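Long-range contacts in pectinesterase (Sitophilus oryzae, PDB 4PMH), which hydrolyses the methyl esters of pectin, releasing methanol and leaving galacturonate, and probably helps the rice weevil digest plant cell walls: residues 66-71 with 88-93; 80-85 with 154-159; 164-169 with 179-184. All blocks are in the same frame, centred on the assembly; numbering follows the deposited sequence.

Interaction 1. Residues 66-71 with 88-93; sequences RKYIKI and PLTIYG
Arg66 reaches across to Thr90 and Pro88 with a chain that is extended through chi2, CG anti to the backbone N (chi1 175°), and bends at chi3. Its NH1 donates to Thr90 OG1 at 3.0 Å, with the acceptor tilted 27° out of the guanidinium plane, while Pro88 CB sits over the centre of one guanidinium face. NH2 is bonded to the carbonyl of Ala158, and Thr90 OG1 has a second partner in Gln160. An alanine here would probably leave Thr90 OG1 without this donor and Ala158 O without its guanidinium mate, and would take the flat group off Pro88 CB.

The two backbones run parallel, their strand axes 4.7 Å apart at closest approach. Five hydrogen bonds link them, from Lys67 N to Pro88 O through to Ile71 N to Tyr92 O, in the in-register pattern that neighbouring coils of a right-handed parallel beta-helix share, here near its N-terminal end, between strand 42-44 and strand 160-162.

On the face bearing Tyr68, Thr90, Lys70 and Tyr92, the Tyr68 side chain lies beside Thr90, CD2 meeting Thr90 CB at 3.5 Å. Tyr92 takes the crowded position, CG between its backbone N and carbonyl carbon (chi1 71°), and its ring lies beneath the Lys70 chain: Lys70 CB is 4.1 Å from the Tyr92 ring centroid, a CH-pi contact over the face. Tyr68 CB meets the edge of the same ring, and Tyr92 OH bonds to the Lys39 carbonyl.

On the face bearing Ile69, Ile71 and Ile91, Ile71 CD1 packs on Ile91 CG2 at 3.6 Å, whereas Ile69 CD1 and Ile91 CG1 are 4.1 Å apart, their side chains pointing the same way; helix 51-61 covers both Ile69 and Ile71.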
ATOM      1  N   ARG A  66      -8.905  -7.101  22.004  1.00 16.33           N
ATOM      2  CA  ARG A  66      -8.728  -7.422  20.593  1.00 15.01           C
ATOM      3  C   ARG A  66      -9.663  -8.572  20.236  1.00 14.57           C
ATOM      4  O   ARG A  66      -9.724  -9.585  20.937  1.00 13.57           O
ATOM      5  CB  ARG A  66      -7.257  -7.787  20.306  1.00 14.58           C
ATOM      6  CG  ARG A  66      -6.970  -8.257  18.876  1.00 14.17           C
ATOM      7  CD  ARG A  66      -5.484  -8.318  18.557  1.00 13.67           C
ATOM      8  NE  ARG A  66      -4.873  -6.996  18.496  1.00 13.10           N
ATOM      9  CZ  ARG A  66      -5.024  -6.136  17.487  1.00 13.12           C
ATOM     10  NH1 ARG A  66      -5.787  -6.436  16.416  1.00 13.01           N
ATOM     11  NH2 ARG A  66      -4.448  -4.944  17.552  1.00 12.37           N
ATOM     12  N   LYS A  67     -10.423  -8.382  19.165  1.00 15.09           N
ATOM     13  CA  LYS A  67     -11.366  -9.382  18.678  1.00 16.06           C
ATOM     14  C   LYS A  67     -10.849 -10.002  17.382  1.00 15.83           C
ATOM     15  O   LYS A  67     -10.244  -9.314  16.542  1.00 15.77           O
ATOM     16  CB  LYS A  67     -12.740  -8.749  18.434  1.00 17.68           C
ATOM     17  CG  LYS A  67     -13.448  -8.271  19.689  1.00 19.29           C
ATOM     18  CD  LYS A  67     -13.920  -9.465  20.506  1.00 22.55           C
ATOM     19  CE  LYS A  67     -14.260  -9.067  21.927  1.00 24.96           C
ATOM     20  NZ  LYS A  67     -14.623 -10.288  22.678  1.00 27.99           N
ATOM     21  N   TYR A  68     -11.102 -11.305  17.234  1.00 15.11           N
ATOM     22  CA  TYR A  68     -10.557 -12.110  16.158  1.00 14.36           C
ATOM     23  C   TYR A  68     -11.671 -12.584  15.233  1.00 13.53           C
ATOM     24  O   TYR A  68     -12.584 -13.307  15.649  1.00 12.85           O
ATOM     25  CB  TYR A  68      -9.798 -13.300  16.726  1.00 14.64           C
ATOM     26  CG  TYR A  68      -8.533 -12.875  17.437  1.00 15.03           C
ATOM     27  CD1 TYR A  68      -8.550 -12.494  18.779  1.00 15.38           C
ATOM     28  CD2 TYR A  68      -7.318 -12.829  16.762  1.00 15.06           C
ATOM     29  CE1 TYR A  68      -7.382 -12.091  19.421  1.00 15.40           C
ATOM     30  CE2 TYR A  68      -6.150 -12.428  17.395  1.00 15.02           C
ATOM     31  CZ  TYR A  68      -6.189 -12.064  18.725  1.00 15.49           C
ATOM     32  OH  TYR A  68      -5.022 -11.665  19.354  1.00 15.80           O
ATOM     33  N   ILE A  69     -11.576 -12.135  13.992  1.00 12.75           N
ATOM     34  CA  ILE A  69     -12.527 -12.487  12.973  1.00 13.59           C
ATOM     35  C   ILE A  69     -11.842 -13.451  12.028  1.00 14.20           C
ATOM     36  O   ILE A  69     -10.928 -13.056  11.297  1.00 14.07           O
ATOM     37  CB  ILE A  69     -12.997 -11.260  12.172  1.00 13.97           C
ATOM     38  CG1 ILE A  69     -13.830 -10.363  13.079  1.00 14.32           C
ATOM     39  CG2 ILE A  69     -13.803 -11.699  10.949  1.00 14.03           C
ATOM     40  CD1 ILE A  69     -13.932  -8.927  12.648  1.00 15.02           C
ATOM     41  N   LYS A  70     -12.295 -14.705  12.039  1.00 13.88           N
ATOM     42  CA  LYS A  70     -11.788 -15.719  11.140  1.00 15.10           C
ATOM     43  C   LYS A  70     -12.643 -15.811   9.887  1.00 14.60           C
ATOM     44  O   LYS A  70     -13.866 -15.927   9.977  1.00 13.70           O
ATOM     45  CB  LYS A  70     -11.777 -17.061  11.833  1.00 16.59           C
ATOM     46  CG  LYS A  70     -11.237 -18.159  10.956  1.00 18.77           C
ATOM     47  CD  LYS A  70     -10.973 -19.420  11.770  1.00 21.14           C
ATOM     48  CE  LYS A  70     -12.254 -20.122  12.143  1.00 24.07           C
ATOM     49  NZ  LYS A  70     -11.966 -21.522  12.582  1.00 26.84           N
ATOM     50  N   ILE A  71     -12.002 -15.765   8.724  1.00 13.64           N
ATOM     51  CA  ILE A  71     -12.714 -15.947   7.459  1.00 13.55           C
ATOM     52  C   ILE A  71     -12.400 -17.320   6.887  1.00 14.03           C
ATOM     53  O   ILE A  71     -11.285 -17.575   6.408  1.00 14.38           O
ATOM     54  CB  ILE A  71     -12.327 -14.872   6.412  1.00 12.65           C
ATOM     55  CG1 ILE A  71     -12.472 -13.457   7.010  1.00 12.60           C
ATOM     56  CG2 ILE A  71     -13.156 -15.056   5.136  1.00 13.04           C
ATOM     57  CD1 ILE A  71     -12.147 -12.303   6.068  1.00 12.28           C
ATOM     58  N   PRO A  88      -9.872  -3.124  18.924  1.00 14.37           N
ATOM     59  CA  PRO A  88      -8.792  -3.694  18.107  1.00 14.19           C
ATOM     60  C   PRO A  88      -9.265  -4.966  17.394  1.00 13.48           C
ATOM     61  O   PRO A  88      -9.772  -5.885  18.035  1.00 13.21           O
ATOM     62  CB  PRO A  88      -7.668  -4.000  19.129  1.00 14.04           C
ATOM     63  CG  PRO A  88      -8.136  -3.408  20.421  1.00 14.76           C
ATOM     64  CD  PRO A  88      -9.638  -3.403  20.348  1.00 14.70           C
ATOM     65  N   LEU A  89      -9.070  -5.017  16.080  1.00 12.90           N
ATOM     66  CA  LEU A  89      -9.540  -6.124  15.274  1.00 12.74           C
ATOM     67  C   LEU A  89      -8.408  -6.851  14.546  1.00 12.75           C
ATOM     68  O   LEU A  89      -7.509  -6.223  13.976  1.00 11.49           O
ATOM     69  CB  LEU A  89     -10.529  -5.595  14.242  1.00 13.74           C
ATOM     70  CG  LEU A  89     -11.745  -4.793  14.712  1.00 14.30           C
ATOM     71  CD1 LEU A  89     -12.530  -4.306  13.486  1.00 15.44           C
ATOM     72  CD2 LEU A  89     -12.660  -5.611  15.583  1.00 14.57           C
ATOM     73  N   THR A  90      -8.460  -8.183  14.582  1.00 12.78           N
ATOM     74  CA  THR A  90      -7.611  -9.037  13.769  1.00 12.92           C
ATOM     75  C   THR A  90      -8.534  -9.806  12.826  1.00 13.50           C
ATOM     76  O   THR A  90      -9.455 -10.485  13.276  1.00 13.68           O
ATOM     77  CB  THR A  90      -6.829 -10.014  14.664  1.00 12.94           C
ATOM     78  OG1 THR A  90      -5.969  -9.255  15.514  1.00 12.81           O
ATOM     79  CG2 THR A  90      -6.009 -10.984  13.849  1.00 13.21           C
ATOM     80  N   ILE A  91      -8.317  -9.659  11.528  1.00 13.08           N
ATOM     81  CA  ILE A  91      -9.102 -10.352  10.519  1.00 13.91           C
ATOM     82  C   ILE A  91      -8.165 -11.294   9.796  1.00 13.84           C
ATOM     83  O   ILE A  91      -7.229 -10.843   9.131  1.00 13.34           O
ATOM     84  CB  ILE A  91      -9.745  -9.350   9.520  1.00 15.09           C
ATOM     85  CG1 ILE A  91     -10.685  -8.385  10.255  1.00 16.02           C
ATOM     86  CG2 ILE A  91     -10.530 -10.079   8.420  1.00 15.39           C
ATOM     87  CD1 ILE A  91     -10.054  -7.062  10.596  1.00 17.67           C
ATOM     88  N   TYR A  92      -8.407 -12.602   9.920  1.00 13.57           N
ATOM     89  CA  TYR A  92      -7.535 -13.584   9.323  1.00 13.92           C
ATOM     90  C   TYR A  92      -8.226 -14.683   8.561  1.00 13.72           C
ATOM     91  O   TYR A  92      -9.299 -15.113   8.928  1.00 13.99           O
ATOM     92  CB  TYR A  92      -6.615 -14.189  10.372  1.00 13.82           C
ATOM     93  CG  TYR A  92      -7.265 -15.117  11.365  1.00 13.90           C
ATOM     94  CD1 TYR A  92      -7.822 -14.635  12.531  1.00 14.77           C
ATOM     95  CD2 TYR A  92      -7.275 -16.464  11.151  1.00 14.33           C
ATOM     96  CE1 TYR A  92      -8.395 -15.500  13.463  1.00 14.83           C
ATOM     97  CE2 TYR A  92      -7.821 -17.338  12.067  1.00 14.91           C
ATOM     98  CZ  TYR A  92      -8.387 -16.841  13.221  1.00 15.07           C
ATOM     99  OH  TYR A  92      -8.961 -17.708  14.123  1.00 16.57           O
ATOM    100  N   GLY A  93      -7.566 -15.142   7.511  1.00 14.06           N
ATOM    101  CA  GLY A  93      -8.063 -16.238   6.699  1.00 14.88           C
ATOM    102  C   GLY A  93      -7.867 -17.560   7.438  1.00 15.66           C
ATOM    103  O   GLY A  93      -6.851 -17.770   8.112  1.00 15.15           O
TER

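Interaction 2. Residues 80-85 with 154-159; sequences VYIPNT and VKAPAV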
ATOM      1  N   VAL A  80     -14.910  -5.056   2.311  1.00 12.73           N
ATOM      2  CA  VAL A  80     -14.790  -5.097   3.776  1.00 12.19           C
ATOM      3  C   VAL A  80     -14.395  -3.703   4.232  1.00 12.22           C
ATOM      4  O   VAL A  80     -13.333  -3.200   3.846  1.00 11.28           O
ATOM      5  CB  VAL A  80     -13.723  -6.112   4.220  1.00 11.91           C
ATOM      6  CG1 VAL A  80     -13.652  -6.198   5.742  1.00 12.08           C
ATOM      7  CG2 VAL A  80     -14.000  -7.473   3.609  1.00 11.75           C
ATOM      8  N   TYR A  81     -15.273  -3.062   5.003  1.00 11.98           N
ATOM      9  CA  TYR A  81     -15.082  -1.695   5.449  1.00 12.36           C
ATOM     10  C   TYR A  81     -14.922  -1.733   6.956  1.00 12.52           C
ATOM     11  O   TYR A  81     -15.809  -2.228   7.666  1.00 12.41           O
ATOM     12  CB  TYR A  81     -16.277  -0.801   5.109  1.00 12.38           C
ATOM     13  CG  TYR A  81     -16.463  -0.409   3.649  1.00 13.09           C
ATOM     14  CD1 TYR A  81     -15.545  -0.750   2.670  1.00 13.42           C
ATOM     15  CD2 TYR A  81     -17.571   0.344   3.259  1.00 13.82           C
ATOM     16  CE1 TYR A  81     -15.742  -0.384   1.351  1.00 14.01           C
ATOM     17  CE2 TYR A  81     -17.765   0.738   1.941  1.00 13.78           C
ATOM     18  CZ  TYR A  81     -16.850   0.364   0.995  1.00 14.32           C
ATOM     19  OH  TYR A  81     -17.043   0.726  -0.324  1.00 15.77           O
ATOM     20  N   ILE A  82     -13.787  -1.229   7.430  1.00 13.47           N
ATOM     21  CA  ILE A  82     -13.558  -1.055   8.874  1.00 14.18           C
ATOM     22  C   ILE A  82     -13.623   0.428   9.188  1.00 14.52           C
ATOM     23  O   ILE A  82     -12.661   1.144   8.949  1.00 14.77           O
ATOM     24  CB  ILE A  82     -12.193  -1.588   9.376  1.00 14.72           C
ATOM     25  CG1 ILE A  82     -11.808  -2.925   8.738  1.00 15.93           C
ATOM     26  CG2 ILE A  82     -12.190  -1.629  10.902  1.00 14.61           C
ATOM     27  CD1 ILE A  82     -12.531  -4.152   9.232  1.00 16.59           C
ATOM     28  N   PRO A  83     -14.766   0.912   9.710  1.00 15.29           N
ATOM     29  CA  PRO A  83     -14.876   2.306  10.112  1.00 15.93           C
ATOM     30  C   PRO A  83     -14.106   2.568  11.406  1.00 16.02           C
ATOM     31  O   PRO A  83     -13.754   1.634  12.111  1.00 14.80           O
ATOM     32  CB  PRO A  83     -16.378   2.482  10.329  1.00 15.81           C
ATOM     33  CG  PRO A  83     -16.813   1.151  10.821  1.00 16.02           C
ATOM     34  CD  PRO A  83     -15.968   0.149  10.080  1.00 16.22           C
ATOM     35  N   ASN A  84     -13.881   3.835  11.720  1.00 17.73           N
ATOM     36  CA  ASN A  84     -13.116   4.194  12.919  1.00 19.58           C
ATOM     37  C   ASN A  84     -13.791   3.611  14.162  1.00 19.02           C
ATOM     38  O   ASN A  84     -15.005   3.699  14.303  1.00 18.59           O
ATOM     39  CB  ASN A  84     -12.972   5.710  13.044  1.00 21.80           C
ATOM     40  CG  ASN A  84     -11.763   6.127  13.893  1.00 24.10           C
ATOM     41  OD1 ASN A  84     -11.163   5.326  14.608  1.00 24.18           O
ATOM     42  ND2 ASN A  84     -11.411   7.393  13.811  1.00 26.42           N
ATOM     43  N   THR A  85     -13.003   2.968  15.019  1.00 18.33           N
ATOM     44  CA  THR A  85     -13.507   2.316  16.217  1.00 18.60           C
ATOM     45  C   THR A  85     -12.339   2.133  17.171  1.00 19.03           C
ATOM     46  O   THR A  85     -11.205   2.116  16.744  1.00 20.05           O
ATOM     47  CB  THR A  85     -14.124   0.923  15.913  1.00 19.05           C
ATOM     48  OG1 THR A  85     -14.429   0.242  17.133  1.00 18.76           O
ATOM     49  CG2 THR A  85     -13.164   0.029  15.107  1.00 18.82           C
ATOM     50  N   VAL A 154      -9.561   0.246   5.530  1.00 13.09           N
ATOM     51  CA  VAL A 154      -9.321   0.284   6.973  1.00 13.68           C
ATOM     52  C   VAL A 154      -9.195   1.734   7.423  1.00 14.06           C
ATOM     53  O   VAL A 154      -8.231   2.407   7.060  1.00 13.46           O
ATOM     54  CB  VAL A 154      -8.028  -0.460   7.345  1.00 13.78           C
ATOM     55  CG1 VAL A 154      -7.817  -0.452   8.855  1.00 14.48           C
ATOM     56  CG2 VAL A 154      -8.052  -1.877   6.815  1.00 13.94           C
ATOM     57  N   LYS A 155     -10.177   2.192   8.203  1.00 15.28           N
ATOM     58  CA  LYS A 155     -10.182   3.503   8.844  1.00 16.58           C
ATOM     59  C   LYS A 155     -10.118   3.422  10.367  1.00 16.75           C
ATOM     60  O   LYS A 155     -10.465   4.387  11.022  1.00 18.24           O
ATOM     61  CB  LYS A 155     -11.457   4.270   8.455  1.00 18.17           C
ATOM     62  CG  LYS A 155     -11.481   4.679   6.997  1.00 20.43           C
ATOM     63  CD  LYS A 155     -12.793   5.347   6.595  1.00 22.34           C
ATOM     64  CE  LYS A 155     -12.781   6.854   6.824  1.00 25.32           C
ATOM     65  NZ  LYS A 155     -12.016   7.594   5.785  1.00 26.44           N
ATOM     66  N   ALA A 156      -9.709   2.291  10.934  1.00 15.89           N
ATOM     67  CA  ALA A 156      -9.557   2.169  12.371  1.00 15.30           C
ATOM     68  C   ALA A 156      -8.108   1.841  12.677  1.00 15.20           C
ATOM     69  O   ALA A 156      -7.451   1.154  11.902  1.00 14.82           O
ATOM     70  CB  ALA A 156     -10.461   1.066  12.924  1.00 15.30           C
ATOM     71  N   PRO A 157      -7.600   2.336  13.816  1.00 15.56           N
ATOM     72  CA  PRO A 157      -6.249   1.972  14.243  1.00 14.57           C
ATOM     73  C   PRO A 157      -6.169   0.549  14.759  1.00 13.01           C
ATOM     74  O   PRO A 157      -7.177  -0.037  15.100  1.00 13.13           O
ATOM     75  CB  PRO A 157      -5.944   2.964  15.378  1.00 15.11           C
ATOM     76  CG  PRO A 157      -7.265   3.412  15.875  1.00 15.59           C
ATOM     77  CD  PRO A 157      -8.232   3.321  14.718  1.00 15.53           C
ATOM     78  N   ALA A 158      -4.968  -0.016  14.785  1.00 12.22           N
ATOM     79  CA  ALA A 158      -4.737  -1.282  15.494  1.00 12.43           C
ATOM     80  C   ALA A 158      -5.296  -2.543  14.813  1.00 11.52           C
ATOM     81  O   ALA A 158      -5.387  -3.613  15.433  1.00 10.44           O
ATOM     82  CB  ALA A 158      -5.304  -1.182  16.911  1.00 13.05           C
ATOM     83  N   VAL A 159      -5.683  -2.416  13.547  1.00 11.18           N
ATOM     84  CA  VAL A 159      -6.164  -3.542  12.804  1.00 11.42           C
ATOM     85  C   VAL A 159      -4.997  -4.414  12.359  1.00 10.88           C
ATOM     86  O   VAL A 159      -3.970  -3.903  11.889  1.00 10.42           O
ATOM     87  CB  VAL A 159      -6.947  -3.091  11.543  1.00 11.69           C
ATOM     88  CG1 VAL A 159      -7.304  -4.287  10.698  1.00 12.06           C
ATOM     89  CG2 VAL A 159      -8.187  -2.333  11.952  1.00 11.73           C
TER
HETATM   90  O   HOH W   1      -8.834   0.342  17.472  1.00 22.63           O
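Ile82 and Ala156 meet through methyl groups: CG2 of Ile82, anti to its own backbone N, lies 3.8 Å from Ala156 CB. The same methyl also meets Val159: the two side chains cross obliquely, with Ile82 CG2 4.2 Å from Val159 CG2. The other branch of the isoleucine turns to Val154, its CG1 lying 4.3 Å from Val154 CG2. One branched side chain therefore touches three residues of 154-159, because that segment bends round it after its strand ends.

Ala156 CB is approached from a second direction by Thr85, whose CG2 stands between its own backbone N and carbonyl carbon and comes within 3.6 Å of that methyl. With CG2 so placed, Thr85 OG1 is anti to the backbone N and bonds to the amide of Val87. Further out, the Asn84 side chain crosses Pro157 at about a right angle, with Asn84 OD1 3.6 Å from Pro157 CD.

Polar links between the backbones are few. Lys155 N donates to Ile82 O at 2.8 Å with an N-H...O angle of 156°, and Asn84 CA makes a CA-H...O contact with Lys155 O. A water donates to both Thr85 O and Pro157 O, adding a bridge between two residues that also touch directly.

Helix 51-61 also packs on this group, touching Ile82 and Thr85. The single parallel bridge, Ile82 with Val154, followed by two loops that keep company up to Asn84 and Ala156, is the pattern of a beta-helix in which strands of successive coils stack in register and each coil turns toward the next sheet, here strands 89-93 and 160-162.

Interaction 3. Residues 164-169 with 179-184; sequences LSIENS and VALQTN
This is a buried contact between strand 165-168 and the loop that leads into strand 181-183, part of a different sheet, joined by side chains instead of by backbone pairing. Ile166 and Asn168 both point from strand 165-168 toward the start of segment 179-184. Asn168 has CG anti to its backbone N (chi1 -167°), and its ND2 donates to Val179 O at 3.0 Å with an N-H...O angle of 166°. The acceptor lies in the plane of the Asn168 amide, yet the donor stands 53° out of the Val179 carbonyl plane. ND2 also bonds to Met107 O, so two carbonyls hold the amide in place.

Such inward side chains fill the corners of a right-handed parallel beta-helix, the pectinesterase fold, where the chain turns from one sheet to the next. Ile166 supplies the apolar part: its CG2 comes 3.3 Å from Ala180 O and 4.1 Å from Ala180 CB, while its CD1 meets Leu181 CD1, the two side chains crossing obliquely. Phe152 touches both Ile166 and Leu181. The CB of Val179 points away from 164-169, and the nearest side-chain atoms of Val179 and Asp200, the probable proton donor, are about 4 Å apart.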
ATOM      1  N   LEU A 164      -4.493 -13.882   4.231  1.00 11.67           N
ATOM      2  CA  LEU A 164      -5.585 -13.824   3.293  1.00 12.08           C
ATOM      3  C   LEU A 164      -5.163 -13.004   2.087  1.00 11.77           C
ATOM      4  O   LEU A 164      -4.106 -12.357   2.091  1.00 11.78           O
ATOM      5  CB  LEU A 164      -6.848 -13.253   3.973  1.00 12.65           C
ATOM      6  CG  LEU A 164      -6.747 -11.894   4.669  1.00 13.33           C
ATOM      7  CD1 LEU A 164      -6.720 -10.759   3.648  1.00 13.74           C
ATOM      8  CD2 LEU A 164      -7.896 -11.690   5.645  1.00 14.06           C
ATOM      9  N   SER A 165      -5.985 -13.065   1.055  1.00 12.03           N
ATOM     10  CA  SER A 165      -5.702 -12.406  -0.208  1.00 12.19           C
ATOM     11  C   SER A 165      -6.772 -11.353  -0.487  1.00 11.96           C
ATOM     12  O   SER A 165      -7.977 -11.627  -0.383  1.00 12.05           O
ATOM     13  CB  SER A 165      -5.698 -13.441  -1.338  1.00 12.43           C
ATOM     14  OG  SER A 165      -4.684 -14.433  -1.182  1.00 12.13           O
ATOM     15  N   ILE A 166      -6.340 -10.166  -0.888  1.00 11.70           N
ATOM     16  CA  ILE A 166      -7.251  -9.110  -1.271  1.00 11.77           C
ATOM     17  C   ILE A 166      -6.919  -8.701  -2.688  1.00 12.13           C
ATOM     18  O   ILE A 166      -5.766  -8.410  -2.998  1.00 11.76           O
ATOM     19  CB  ILE A 166      -7.139  -7.851  -0.360  1.00 11.39           C
ATOM     20  CG1 ILE A 166      -7.280  -8.215   1.129  1.00 11.52           C
ATOM     21  CG2 ILE A 166      -8.195  -6.836  -0.734  1.00 11.08           C
ATOM     22  CD1 ILE A 166      -6.794  -7.148   2.084  1.00 11.53           C
ATOM     23  N   GLU A 167      -7.936  -8.643  -3.535  1.00 12.61           N
ATOM     24  CA  GLU A 167      -7.723  -8.364  -4.933  1.00 13.47           C
ATOM     25  C   GLU A 167      -8.740  -7.388  -5.476  1.00 13.02           C
ATOM     26  O   GLU A 167      -9.934  -7.525  -5.234  1.00 13.02           O
ATOM     27  CB  GLU A 167      -7.823  -9.669  -5.745  1.00 14.00           C
ATOM     28  CG  GLU A 167      -7.829  -9.442  -7.249  1.00 14.84           C
ATOM     29  CD  GLU A 167      -7.778 -10.742  -8.003  1.00 15.73           C
ATOM     30  OE1 GLU A 167      -8.621 -11.611  -7.707  1.00 15.69           O
ATOM     31  OE2 GLU A 167      -6.883 -10.886  -8.863  1.00 17.35           O
ATOM     32  N   ASN A 168      -8.256  -6.422  -6.249  1.00 13.59           N
ATOM     33  CA  ASN A 168      -9.125  -5.675  -7.153  1.00 13.65           C
ATOM     34  C   ASN A 168      -8.642  -5.973  -8.581  1.00 14.42           C
ATOM     35  O   ASN A 168      -7.567  -5.549  -9.003  1.00 13.78           O
ATOM     36  CB  ASN A 168      -9.117  -4.188  -6.813  1.00 13.51           C
ATOM     37  CG  ASN A 168     -10.239  -3.419  -7.499  1.00 12.89           C
ATOM     38  OD1 ASN A 168     -10.719  -3.805  -8.577  1.00 12.13           O
ATOM     39  ND2 ASN A 168     -10.674  -2.329  -6.867  1.00 12.34           N
ATOM     40  N   SER A 169      -9.450  -6.732  -9.305  1.00 15.95           N
ATOM     41  CA  SER A 169      -9.011  -7.406 -10.521  1.00 17.86           C
ATOM     42  C   SER A 169      -9.206  -6.542 -11.761  1.00 20.05           C
ATOM     43  O   SER A 169      -8.981  -7.001 -12.867  1.00 22.81           O
ATOM     44  CB  SER A 169      -9.738  -8.740 -10.690  1.00 18.34           C
ATOM     45  OG  SER A 169     -11.149  -8.583 -10.813  1.00 18.75           O
ATOM     46  N   VAL A 179      -8.115  -0.016  -6.245  1.00 13.09           N
ATOM     47  CA  VAL A 179      -7.431  -0.264  -4.994  1.00 13.02           C
ATOM     48  C   VAL A 179      -7.895  -1.583  -4.386  1.00 12.55           C
ATOM     49  O   VAL A 179      -9.078  -1.864  -4.314  1.00 12.48           O
ATOM     50  CB  VAL A 179      -7.652   0.887  -3.973  1.00 12.20           C
ATOM     51  CG1 VAL A 179      -6.985   0.560  -2.629  1.00 12.27           C
ATOM     52  CG2 VAL A 179      -7.109   2.195  -4.526  1.00 12.38           C
ATOM     53  N   ALA A 180      -6.934  -2.371  -3.934  1.00 12.49           N
ATOM     54  CA  ALA A 180      -7.226  -3.610  -3.228  1.00 12.35           C
ATOM     55  C   ALA A 180      -7.329  -3.330  -1.751  1.00 12.20           C
ATOM     56  O   ALA A 180      -8.390  -3.522  -1.166  1.00 12.74           O
ATOM     57  CB  ALA A 180      -6.177  -4.680  -3.506  1.00 12.62           C
ATOM     58  N   LEU A 181      -6.231  -2.874  -1.149  1.00 12.20           N
ATOM     59  CA  LEU A 181      -6.211  -2.473   0.252  1.00 11.92           C
ATOM     60  C   LEU A 181      -5.916  -0.977   0.381  1.00 12.26           C
ATOM     61  O   LEU A 181      -5.021  -0.431  -0.305  1.00 12.06           O
ATOM     62  CB  LEU A 181      -5.162  -3.289   1.018  1.00 12.12           C
ATOM     63  CG  LEU A 181      -4.910  -2.982   2.483  1.00 12.31           C
ATOM     64  CD1 LEU A 181      -6.173  -3.273   3.283  1.00 13.15           C
ATOM     65  CD2 LEU A 181      -3.738  -3.755   3.088  1.00 12.42           C
ATOM     66  N   GLN A 182      -6.676  -0.318   1.260  1.00 12.56           N
ATOM     67  CA  GLN A 182      -6.415   1.066   1.652  1.00 12.92           C
ATOM     68  C   GLN A 182      -6.354   1.185   3.163  1.00 13.30           C
ATOM     69  O   GLN A 182      -7.314   0.811   3.843  1.00 12.33           O
ATOM     70  CB  GLN A 182      -7.505   2.020   1.160  1.00 12.42           C
ATOM     71  CG  GLN A 182      -7.252   3.447   1.635  1.00 12.55           C
ATOM     72  CD  GLN A 182      -8.339   4.436   1.282  1.00 12.80           C
ATOM     73  OE1 GLN A 182      -8.363   5.555   1.814  1.00 12.92           O
ATOM     74  NE2 GLN A 182      -9.224   4.053   0.369  1.00 12.77           N
ATOM     75  N   THR A 183      -5.260   1.751   3.676  1.00 14.87           N
ATOM     76  CA  THR A 183      -5.129   2.003   5.126  1.00 16.00           C
ATOM     77  C   THR A 183      -5.137   3.525   5.380  1.00 16.34           C
ATOM     78  O   THR A 183      -4.437   4.288   4.700  1.00 15.24           O
ATOM     79  CB  THR A 183      -3.857   1.342   5.749  1.00 16.92           C
ATOM     80  OG1 THR A 183      -2.692   2.071   5.384  1.00 17.92           O
ATOM     81  CG2 THR A 183      -3.692  -0.113   5.320  1.00 17.82           C
ATOM     82  N   ASN A 184      -5.942   3.941   6.358  1.00 17.05           N
ATOM     83  CA  ASN A 184      -6.145   5.356   6.706  1.00 19.30           C
ATOM     84  C   ASN A 184      -5.768   5.686   8.149  1.00 19.60           C
ATOM     85  O   ASN A 184      -5.875   6.844   8.562  1.00 21.84           O
ATOM     86  CB  ASN A 184      -7.616   5.683   6.480  1.00 21.84           C
ATOM     87  CG  ASN A 184      -7.942   7.149   6.643  1.00 25.64           C
ATOM     88  OD1 ASN A 184      -8.642   7.526   7.579  1.00 31.52           O
ATOM     89  ND2 ASN A 184      -7.502   7.976   5.705  1.00 26.92           N
TER

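In the fold
Along the chain, interactions 1 and 2 interleave, 80-85 falling between the two segments of interaction 1, whereas interaction 3 follows after both. Their centres lie 12 Å (1 and 2), 14 Å (2 and 3) and 16 Å (1 and 3) apart. Interaction 1 belongs to the long ten-strand sheet. Interactions 2 and 3 share the four-strand sheet of 80-82, 152-154, 181-183 and 202-204, and interaction 3 ties it to the sheet containing 165-168. Leu89 and Ile82 pack together between interactions 1 and 2, Val154 pairs with Gln182 and Asn184 between 2 and 3, and Leu164 meets Ile91. The three contacts thus join all three sheets of the N-terminal coils, with interaction 3 nearest the probable catalytic residues.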